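Local coordinates for glucoamylase (PDB 1LF6), which hydrolyses terminal alpha-1,4-linked glucose residues one after another from the non-reducing ends of glucan chains, releasing beta-D-glucose, at residues 109-114 with 120-125; 530-535 with 556-561. One frame throughout, in Å; residues are numbered along the deposited sequence.

Contact 1 of 2, residues 109-114 with 120-125; sequences LVNTDK and ITKDIF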
loop_
_atom_site.group_PDB
_atom_site.type_symbol
_atom_site.label_atom_id
_atom_site.label_comp_id
_atom_site.label_asym_id
_atom_site.label_seq_id
_atom_site.Cartn_x
_atom_site.Cartn_y
_atom_site.Cartn_z
ATOM N N LEU A 109 2.179 17.667 -10.752
ATOM C CA LEU A 109 1.259 17.063 -11.708
ATOM C C LEU A 109 0.943 18.056 -12.814
ATOM O O LEU A 109 0.693 19.234 -12.556
ATOM C CB LEU A 109 -0.043 16.655 -11.012
ATOM C CG LEU A 109 -0.006 15.464 -10.049
ATOM C CD1 LEU A 109 -1.299 15.415 -9.242
ATOM C CD2 LEU A 109 0.190 14.185 -10.836
ATOM N N VAL A 110 0.970 17.581 -14.049
ATOM C CA VAL A 110 0.649 18.423 -15.185
ATOM C C VAL A 110 -0.494 17.738 -15.906
ATOM O O VAL A 110 -0.310 16.682 -16.510
ATOM C CB VAL A 110 1.844 18.573 -16.153
ATOM C CG1 VAL A 110 1.442 19.430 -17.349
ATOM C CG2 VAL A 110 3.015 19.210 -15.431
ATOM N N ASN A 111 -1.683 18.326 -15.815
ATOM C CA ASN A 111 -2.860 17.762 -16.465
ATOM C C ASN A 111 -3.210 18.581 -17.695
ATOM O O ASN A 111 -3.538 19.766 -17.592
ATOM C CB ASN A 111 -4.043 17.733 -15.493
ATOM C CG ASN A 111 -3.735 16.948 -14.231
ATOM O OD1 ASN A 111 -2.887 16.060 -14.236
ATOM N ND2 ASN A 111 -4.431 17.267 -13.147
ATOM N N THR A 112 -3.130 17.939 -18.855
ATOM C CA THR A 112 -3.418 18.599 -20.119
ATOM C C THR A 112 -4.731 18.128 -20.725
ATOM O O THR A 112 -4.882 16.956 -21.077
ATOM C CB THR A 112 -2.293 18.347 -21.146
ATOM O OG1 THR A 112 -1.049 18.823 -20.619
ATOM C CG2 THR A 112 -2.585 19.071 -22.447
ATOM N N ASP A 113 -5.673 19.058 -20.838
ATOM C CA ASP A 113 -6.989 18.787 -21.410
ATOM C C ASP A 113 -6.862 17.947 -22.676
ATOM O O ASP A 113 -6.061 18.259 -23.553
ATOM C CB ASP A 113 -7.688 20.112 -21.726
ATOM C CG ASP A 113 -9.026 19.925 -22.419
ATOM O OD1 ASP A 113 -9.754 18.971 -22.073
ATOM O OD2 ASP A 113 -9.359 20.749 -23.299
ATOM N N LYS A 114 -7.645 16.877 -22.762
ATOM C CA LYS A 114 -7.613 16.004 -23.929
ATOM C C LYS A 114 -7.970 16.768 -25.201
ATOM O O LYS A 114 -7.589 16.372 -26.304
ATOM C CB LYS A 114 -8.586 14.836 -23.749
ATOM C CG LYS A 114 -8.188 13.838 -22.673
ATOM C CD LYS A 114 -9.209 12.712 -22.582
ATOM C CE LYS A 114 -8.827 11.696 -21.520
ATOM N NZ LYS A 114 -9.877 10.649 -21.381
ATOM N N ILE A 120 -3.502 22.322 -16.250
ATOM C CA ILE A 120 -3.422 22.619 -14.827
ATOM C C ILE A 120 -2.166 21.970 -14.258
ATOM O O ILE A 120 -1.928 20.778 -14.458
ATOM C CB ILE A 120 -4.660 22.084 -14.067
ATOM C CG1 ILE A 120 -5.934 22.732 -14.618
ATOM C CG2 ILE A 120 -4.526 22.380 -12.580
ATOM C CD1 ILE A 120 -7.212 22.287 -13.921
ATOM N N THR A 121 -1.358 22.760 -13.562
ATOM C CA THR A 121 -0.129 22.246 -12.971
ATOM C C THR A 121 -0.235 22.317 -11.453
ATOM O O THR A 121 -0.651 23.336 -10.901
ATOM C CB THR A 121 1.090 23.060 -13.447
ATOM O OG1 THR A 121 1.166 22.996 -14.875
ATOM C CG2 THR A 121 2.378 22.506 -12.845
ATOM N N LYS A 122 0.137 21.232 -10.779
ATOM C CA LYS A 122 0.045 21.188 -9.325
ATOM C C LYS A 122 1.347 20.828 -8.614
ATOM O O LYS A 122 2.203 20.135 -9.155
ATOM C CB LYS A 122 -1.035 20.185 -8.902
ATOM C CG LYS A 122 -2.382 20.360 -9.594
ATOM C CD LYS A 122 -3.319 19.202 -9.253
ATOM C CE LYS A 122 -4.690 19.382 -9.886
ATOM N NZ LYS A 122 -5.599 18.234 -9.584
ATOM N N ASP A 123 1.468 21.312 -7.385
ATOM C CA ASP A 123 2.613 21.050 -6.522
ATOM C C ASP A 123 1.953 20.582 -5.241
ATOM O O ASP A 123 1.241 21.355 -4.596
ATOM C CB ASP A 123 3.403 22.338 -6.268
ATOM C CG ASP A 123 4.345 22.679 -7.401
ATOM O OD1 ASP A 123 4.043 22.293 -8.548
ATOM O OD2 ASP A 123 5.387 23.338 -7.151
ATOM N N ILE A 124 2.180 19.323 -4.880
ATOM C CA ILE A 124 1.550 18.755 -3.695
ATOM C C ILE A 124 2.514 18.164 -2.674
ATOM O O ILE A 124 3.434 17.428 -3.023
ATOM C CB ILE A 124 0.537 17.665 -4.114
ATOM C CG1 ILE A 124 -0.471 18.266 -5.103
ATOM C CG2 ILE A 124 -0.178 17.099 -2.886
ATOM C CD1 ILE A 124 -1.354 17.239 -5.783
ATOM N N PHE A 125 2.273 18.487 -1.406
ATOM C CA PHE A 125 3.080 18.005 -0.290
ATOM C C PHE A 125 2.398 18.447 0.997
ATOM O O PHE A 125 1.331 19.054 0.957
ATOM C CB PHE A 125 4.501 18.577 -0.368
ATOM C CG PHE A 125 4.559 20.075 -0.287
ATOM C CD1 PHE A 125 4.740 20.714 0.937
ATOM C CD2 PHE A 125 4.416 20.852 -1.433
ATOM C CE1 PHE A 125 4.776 22.105 1.017
ATOM C CE2 PHE A 125 4.449 22.240 -1.363
ATOM C CZ PHE A 125 4.630 22.870 -0.136
#
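With CG of Asn111 beside its own backbone N (chi1 -57°) and the Lys122 chain fully extended beyond CG, the two polar ends converge diagonally on one face of an antiparallel β hairpin, strands 107-113 and 118-126 of the N-terminal β-sandwich. Asn111 ND2 stands 3.9 Å from Lys122 NZ. Both are donors, and common acceptors bring them together: Glu89 forms a salt bridge to Lys122 NZ through OE2 and accepts Asn111 ND2 on OE1, Gly57 O takes both, and Asn111 OD1 is bonded to Ser95 OG, so the polar ends of these two buried residues are satisfied.

On the same face Leu109 CD1 reaches Ile124 CD1 at 3.9 Å, and both side chains touch Leu54 of strand 51-55, in the sheet packed against this one. Val110 and Thr121, a non-hydrogen-bonded pair, point to the other face, their CG2 methyls 4.2 Å apart.

Hydrogen-bonded pairs flank them. Asn111 N meets Ile120 O at 2.8 Å in an almost straight bond, 176° at the hydrogen. At the neighbouring pair, Leu109 O accepts Lys122 N at 2.7 Å and is also approached by Thr121 CA at 3.1 Å, a CA-H...O contact.

Contact 2 of 2, residues 530-535 with 556-561; sequences EIVDPS and LKVVDS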
loop_
_atom_site.group_PDB
_atom_site.type_symbol
_atom_site.label_atom_id
_atom_site.label_comp_id
_atom_site.label_asym_id
_atom_site.label_seq_id
_atom_site.Cartn_x
_atom_site.Cartn_y
_atom_site.Cartn_z
ATOM N N GLU A 530 -3.139 -30.746 -9.017
ATOM C CA GLU A 530 -3.282 -29.916 -10.215
ATOM C C GLU A 530 -2.814 -28.487 -9.947
ATOM O O GLU A 530 -2.647 -27.697 -10.877
ATOM C CB GLU A 530 -4.749 -29.818 -10.654
ATOM C CG GLU A 530 -5.460 -31.109 -11.029
ATOM C CD GLU A 530 -6.903 -30.846 -11.437
ATOM O OE1 GLU A 530 -7.115 -30.137 -12.443
ATOM O OE2 GLU A 530 -7.831 -31.335 -10.752
ATOM N N ILE A 531 -2.613 -28.155 -8.678
ATOM C CA ILE A 531 -2.245 -26.788 -8.313
ATOM C C ILE A 531 -0.804 -26.543 -7.895
ATOM O O ILE A 531 -0.332 -27.117 -6.908
ATOM C CB ILE A 531 -3.149 -26.291 -7.163
ATOM C CG1 ILE A 531 -4.613 -26.675 -7.444
ATOM C CG2 ILE A 531 -2.999 -24.797 -6.987
ATOM C CD1 ILE A 531 -5.206 -26.068 -8.711
ATOM N N VAL A 532 -0.106 -25.694 -8.646
ATOM C CA VAL A 532 1.271 -25.337 -8.315
ATOM C C VAL A 532 1.302 -23.856 -7.941
ATOM O O VAL A 532 0.426 -23.088 -8.343
ATOM C CB VAL A 532 2.263 -25.634 -9.479
ATOM C CG1 VAL A 532 2.350 -27.135 -9.691
ATOM C CG2 VAL A 532 1.842 -24.921 -10.757
ATOM N N ASP A 533 2.309 -23.466 -7.167
ATOM C CA ASP A 533 2.426 -22.101 -6.654
ATOM C C ASP A 533 3.913 -21.731 -6.558
ATOM O O ASP A 533 4.700 -22.459 -5.957
ATOM C CB ASP A 533 1.768 -22.089 -5.267
ATOM C CG ASP A 533 1.714 -20.713 -4.634
ATOM O OD1 ASP A 533 2.683 -19.938 -4.779
ATOM O OD2 ASP A 533 0.699 -20.422 -3.960
ATOM N N PRO A 534 4.319 -20.592 -7.148
ATOM C CA PRO A 534 5.731 -20.192 -7.092
ATOM C C PRO A 534 6.264 -19.956 -5.681
ATOM O O PRO A 534 7.472 -19.820 -5.486
ATOM C CB PRO A 534 5.770 -18.933 -7.951
ATOM C CG PRO A 534 4.397 -18.398 -7.838
ATOM C CD PRO A 534 3.533 -19.619 -7.922
ATOM N N SER A 535 5.361 -19.922 -4.703
ATOM C CA SER A 535 5.737 -19.711 -3.310
ATOM C C SER A 535 6.682 -20.792 -2.798
ATOM O O SER A 535 7.337 -20.608 -1.771
ATOM C CB SER A 535 4.488 -19.678 -2.419
ATOM O OG SER A 535 3.638 -18.598 -2.770
ATOM N N LEU A 556 10.109 -25.973 -10.920
ATOM C CA LEU A 556 10.314 -24.807 -11.766
ATOM C C LEU A 556 9.774 -25.062 -13.180
ATOM O O LEU A 556 9.139 -24.192 -13.780
ATOM C CB LEU A 556 11.811 -24.490 -11.820
ATOM C CG LEU A 556 12.342 -23.137 -11.339
ATOM C CD1 LEU A 556 11.639 -22.687 -10.081
ATOM C CD2 LEU A 556 13.846 -23.259 -11.098
ATOM N N LYS A 557 10.030 -26.260 -13.704
ATOM C CA LYS A 557 9.572 -26.622 -15.045
ATOM C C LYS A 557 8.056 -26.576 -15.149
ATOM O O LYS A 557 7.510 -26.062 -16.123
ATOM C CB LYS A 557 10.043 -28.028 -15.426
ATOM C CG LYS A 557 11.546 -28.218 -15.430
ATOM C CD LYS A 557 11.911 -29.572 -16.032
ATOM C CE LYS A 557 13.377 -29.899 -15.818
ATOM N NZ LYS A 557 13.691 -30.094 -14.372
ATOM N N VAL A 558 7.378 -27.122 -14.145
ATOM C CA VAL A 558 5.924 -27.142 -14.138
ATOM C C VAL A 558 5.350 -25.743 -13.935
ATOM O O VAL A 558 4.362 -25.363 -14.575
ATOM C CB VAL A 558 5.398 -28.084 -13.032
ATOM C CG1 VAL A 558 3.889 -28.044 -12.984
ATOM C CG2 VAL A 558 5.879 -29.505 -13.296
ATOM N N VAL A 559 5.964 -24.977 -13.039
ATOM C CA VAL A 559 5.510 -23.621 -12.776
ATOM C C VAL A 559 5.631 -22.738 -14.021
ATOM O O VAL A 559 4.691 -22.027 -14.371
ATOM C CB VAL A 559 6.312 -22.986 -11.620
ATOM C CG1 VAL A 559 6.064 -21.490 -11.566
ATOM C CG2 VAL A 559 5.902 -23.636 -10.304
ATOM N N ASP A 560 6.780 -22.779 -14.689
ATOM C CA ASP A 560 6.965 -21.956 -15.878
ATOM C C ASP A 560 6.119 -22.408 -17.069
ATOM O O ASP A 560 5.789 -21.606 -17.945
ATOM C CB ASP A 560 8.442 -21.905 -16.271
ATOM C CG ASP A 560 9.277 -21.115 -15.273
ATOM O OD1 ASP A 560 8.674 -20.390 -14.454
ATOM O OD2 ASP A 560 10.520 -21.206 -15.320
ATOM N N SER A 561 5.755 -23.685 -17.095
ATOM C CA SER A 561 4.940 -24.212 -18.187
ATOM C C SER A 561 3.462 -23.909 -17.976
ATOM O O SER A 561 2.683 -23.919 -18.919
ATOM C CB SER A 561 5.110 -25.730 -18.302
ATOM O OG SER A 561 6.454 -26.061 -18.580
#
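Val532 CG1 meets Val558 CG1 at 3.7 Å where the loop 530-535 lies against helix 550-562, in the catalytic domain built on an (α/α)6 barrel; an Asx turn at Asp533 shapes the far end of that loop. The two valine side chains cross obliquely. Val558 extends CG1 toward the loop with this methyl opposite its backbone N (chi1 177°), while CB of Val532 also faces CG2 of Val559 at 4.2 Å. A looser apolar touch, Pro534 CB to Val559 CG1 at 4.4 Å, continues the contact along the loop. Only carbon meets carbon between the segments.

Tyr501 touches both Val532 and Val558, Pro534 also packs on Ile563 and on Leu602 of helix 600-612, and Val532 N is bonded to Asn577 OD1.

Further out, Asp533, whose CB is directed away from the helix, organises the turn. Its OD1 accepts Ser535 N at 2.7 Å and Ser535 OG at 2.6 Å, both donors coming from the same face of the carboxylate, the amide on the anti side and 27° out of its plane. The other oxygen, OD2, takes Trp437 NE1, and Ser535 OG is in turn bonded to Arg436 NE, so the turn that carries Pro534 is tied to the segment just after the probable catalytic base Glu435.

From the helix, Asp560 OD1 makes a salt bridge with Arg606 NH1 of helix 600-612 and accepts a hydrogen bond from Trp573 NE1. At Ser561 the hydroxyl folds back onto its own helix: Lys557 O accepts Ser561 OG at 2.7 Å and Ser561 N at 3.1 Å, from opposite faces of the carbonyl plane.

In the fold
The two contacts belong to different domains: contact 1 joins neighbouring strands in the N-terminal β-sandwich, contact 2 a loop and a helix in the family 15 glycoside hydrolase domain. Their centres are about 44 Å apart and their nearest atoms about 33 Å, so they do not touch, and contact 1 closes along the chain before contact 2 opens. Contact 2 is the nearer to the probable catalytic residues: the side chains of Pro534 and Glu435, the probable proton acceptor, are about 10 Å apart, and Glu438, the probable proton donor, follows three residues later in sequence. Contact 1 lies away from these glutamates and from Trp325, which probably binds substrate.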